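Local coordinates for protein GNAT family acetyltransferase (Mycobacterium smegmatis, PDB 6C30) that probably transfers an acetyl group from acetyl-CoA to an amine, as expected of a RimJ-type N-acetyltransferase of the GNAT family, at residues L148-A153 and H190-I195. Numbering follows the deposited sequence.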
loop_
_atom_site.group_PDB
_atom_site.type_symbol
_atom_site.label_atom_id
_atom_site.label_comp_id
_atom_site.label_asym_id
_atom_site.label_seq_id
_atom_site.Cartn_x
_atom_site.Cartn_y
_atom_site.Cartn_z
ATOM N N LEU A 148 -16.004 -17.760 -0.789
ATOM C CA LEU A 148 -16.205 -18.682 0.315
ATOM C C LEU A 148 -17.527 -18.438 1.041
ATOM O O LEU A 148 -18.119 -17.349 0.966
ATOM C CB LEU A 148 -15.037 -18.587 1.306
ATOM C CG LEU A 148 -13.681 -18.993 0.722
ATOM C CD1 LEU A 148 -12.581 -18.836 1.768
ATOM C CD2 LEU A 148 -13.711 -20.425 0.191
ATOM N N HIS A 149 -17.979 -19.477 1.736
ATOM C CA HIS A 149 -19.227 -19.455 2.490
ATOM C C HIS A 149 -19.024 -19.353 4.007
ATOM O O HIS A 149 -19.901 -18.892 4.727
ATOM C CB HIS A 149 -20.046 -20.711 2.163
ATOM C CG HIS A 149 -21.297 -20.842 2.973
ATOM N ND1 HIS A 149 -21.417 -21.726 4.023
ATOM C CD2 HIS A 149 -22.476 -20.177 2.905
ATOM C CE1 HIS A 149 -22.620 -21.610 4.559
ATOM N NE2 HIS A 149 -23.281 -20.674 3.899
ATOM N N ARG A 150 -17.852 -19.760 4.481
ATOM C CA ARG A 150 -17.609 -19.871 5.912
ATOM C C ARG A 150 -16.143 -19.600 6.224
ATOM O O ARG A 150 -15.261 -20.022 5.477
ATOM C CB ARG A 150 -18.024 -21.264 6.395
ATOM C CG ARG A 150 -17.791 -21.568 7.863
ATOM C CD ARG A 150 -18.407 -22.930 8.248
ATOM N NE ARG A 150 -18.137 -23.251 9.646
ATOM C CZ ARG A 150 -16.977 -23.723 10.089
ATOM N NH1 ARG A 150 -15.987 -23.950 9.233
ATOM N NH2 ARG A 150 -16.812 -23.972 11.381
ATOM N N ILE A 151 -15.899 -18.887 7.316
ATOM C CA ILE A 151 -14.556 -18.721 7.855
ATOM C C ILE A 151 -14.565 -19.090 9.334
ATOM O O ILE A 151 -15.459 -18.676 10.088
ATOM C CB ILE A 151 -14.045 -17.283 7.663
ATOM C CG1 ILE A 151 -13.866 -16.971 6.169
ATOM C CG2 ILE A 151 -12.740 -17.053 8.420
ATOM C CD1 ILE A 151 -12.818 -17.824 5.472
ATOM N N GLU A 152 -13.587 -19.889 9.753
ATOM C CA GLU A 152 -13.457 -20.266 11.150
ATOM C C GLU A 152 -12.109 -19.836 11.705
ATOM O O GLU A 152 -11.206 -19.474 10.945
ATOM C CB GLU A 152 -13.619 -21.778 11.321
ATOM C CG GLU A 152 -12.494 -22.570 10.663
ATOM C CD GLU A 152 -12.653 -24.073 10.786
ATOM O OE1 GLU A 152 -11.633 -24.779 10.667
ATOM O OE2 GLU A 152 -13.789 -24.567 10.987
ATOM N N ALA A 153 -11.987 -19.871 13.024
ATOM C CA ALA A 153 -10.715 -19.595 13.696
ATOM C C ALA A 153 -10.633 -20.422 14.959
ATOM O O ALA A 153 -11.660 -20.854 15.506
ATOM C CB ALA A 153 -10.567 -18.113 14.027
ATOM N N HIS A 190 -8.413 -25.789 22.091
ATOM C CA HIS A 190 -8.719 -24.544 21.393
ATOM C C HIS A 190 -10.220 -24.454 21.158
ATOM O O HIS A 190 -10.844 -25.436 20.735
ATOM C CB HIS A 190 -7.992 -24.462 20.044
ATOM C CG HIS A 190 -6.535 -24.117 20.141
ATOM N ND1 HIS A 190 -5.608 -24.954 20.722
ATOM C CD2 HIS A 190 -5.844 -23.034 19.699
ATOM C CE1 HIS A 190 -4.410 -24.394 20.651
ATOM N NE2 HIS A 190 -4.525 -23.235 20.028
ATOM N N LEU A 191 -10.808 -23.298 21.447
ATOM C CA LEU A 191 -12.160 -23.004 20.991
ATOM C C LEU A 191 -12.183 -22.887 19.479
ATOM O O LEU A 191 -11.220 -22.413 18.874
ATOM C CB LEU A 191 -12.674 -21.707 21.617
ATOM C CG LEU A 191 -12.955 -21.775 23.117
ATOM C CD1 LEU A 191 -12.906 -20.386 23.704
ATOM C CD2 LEU A 191 -14.299 -22.435 23.392
ATOM N N LEU A 192 -13.272 -23.339 18.875
ATOM C CA LEU A 192 -13.528 -23.128 17.467
ATOM C C LEU A 192 -14.603 -22.064 17.346
ATOM O O LEU A 192 -15.681 -22.200 17.940
ATOM C CB LEU A 192 -13.980 -24.432 16.796
ATOM C CG LEU A 192 -14.351 -24.346 15.319
ATOM C CD1 LEU A 192 -13.126 -24.017 14.482
ATOM C CD2 LEU A 192 -14.996 -25.643 14.831
ATOM N N VAL A 193 -14.315 -21.013 16.592
ATOM C CA VAL A 193 -15.302 -19.965 16.347
ATOM C C VAL A 193 -15.499 -19.822 14.835
ATOM O O VAL A 193 -14.628 -20.212 14.059
ATOM C CB VAL A 193 -14.893 -18.610 16.986
ATOM C CG1 VAL A 193 -14.631 -18.768 18.480
ATOM C CG2 VAL A 193 -13.674 -18.010 16.283
ATOM N N ALA A 194 -16.640 -19.281 14.403
ATOM C CA ALA A 194 -16.951 -19.257 12.983
ATOM C C ALA A 194 -17.967 -18.187 12.628
ATOM O O ALA A 194 -18.715 -17.696 13.481
ATOM C CB ALA A 194 -17.474 -20.616 12.524
ATOM N N ILE A 195 -17.988 -17.838 11.354
ATOM C CA ILE A 195 -19.014 -16.957 10.817
ATOM C C ILE A 195 -19.278 -17.389 9.374
ATOM O O ILE A 195 -18.364 -17.856 8.689
ATOM C CB ILE A 195 -18.577 -15.466 10.921
ATOM C CG1 ILE A 195 -19.730 -14.531 10.541
ATOM C CG2 ILE A 195 -17.317 -15.173 10.082
ATOM C CD1 ILE A 195 -19.413 -13.049 10.735
#
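E152 OE2 is gripped by two nitrogens of R150 from the same strand and is touched from strand 190-195 by L192 CD1, 3.6 Å from that oxygen, the L192 side chain crossing that of E152 obliquely. R150 NH1 lies 2.9 Å from E152 OE2 and comes from above the carboxylate plane, whereas NH2 meets the anti lone pair; the oxygen sits at the guanidinium edge, in its plane. In R150, CG is anti to the backbone N (chi1 178°) and the chain runs extended to NE. A194 CB lies 3.6 Å from R150 NH2, obliquely to the guanidinium. R150 NH2 also forms a salt bridge with E174, and NH1 bonds S114 OG, so both nitrogens have second partners that should fix the guanidinium's rotation.

The backbones pair antiparallel. I151 and I195 exchange two hydrogen bonds, as do A153 and V193; V193 N to A153 O is 2.9 Å and nearly straight (176°). E152 and A194 form the non-hydrogen-bonded pair between them, their CA atoms 4.1 Å apart. On the face opposite E152 and A194, A153 CB rests on V193 CG2 at 3.8 Å, while I151 and I195 pack against L139 of helix 130-143. Strand 150-155 thereby joins parallel strand 114-121 on one side to antiparallel strand 186-196 on the other, within the mixed sheet of the GNAT fold.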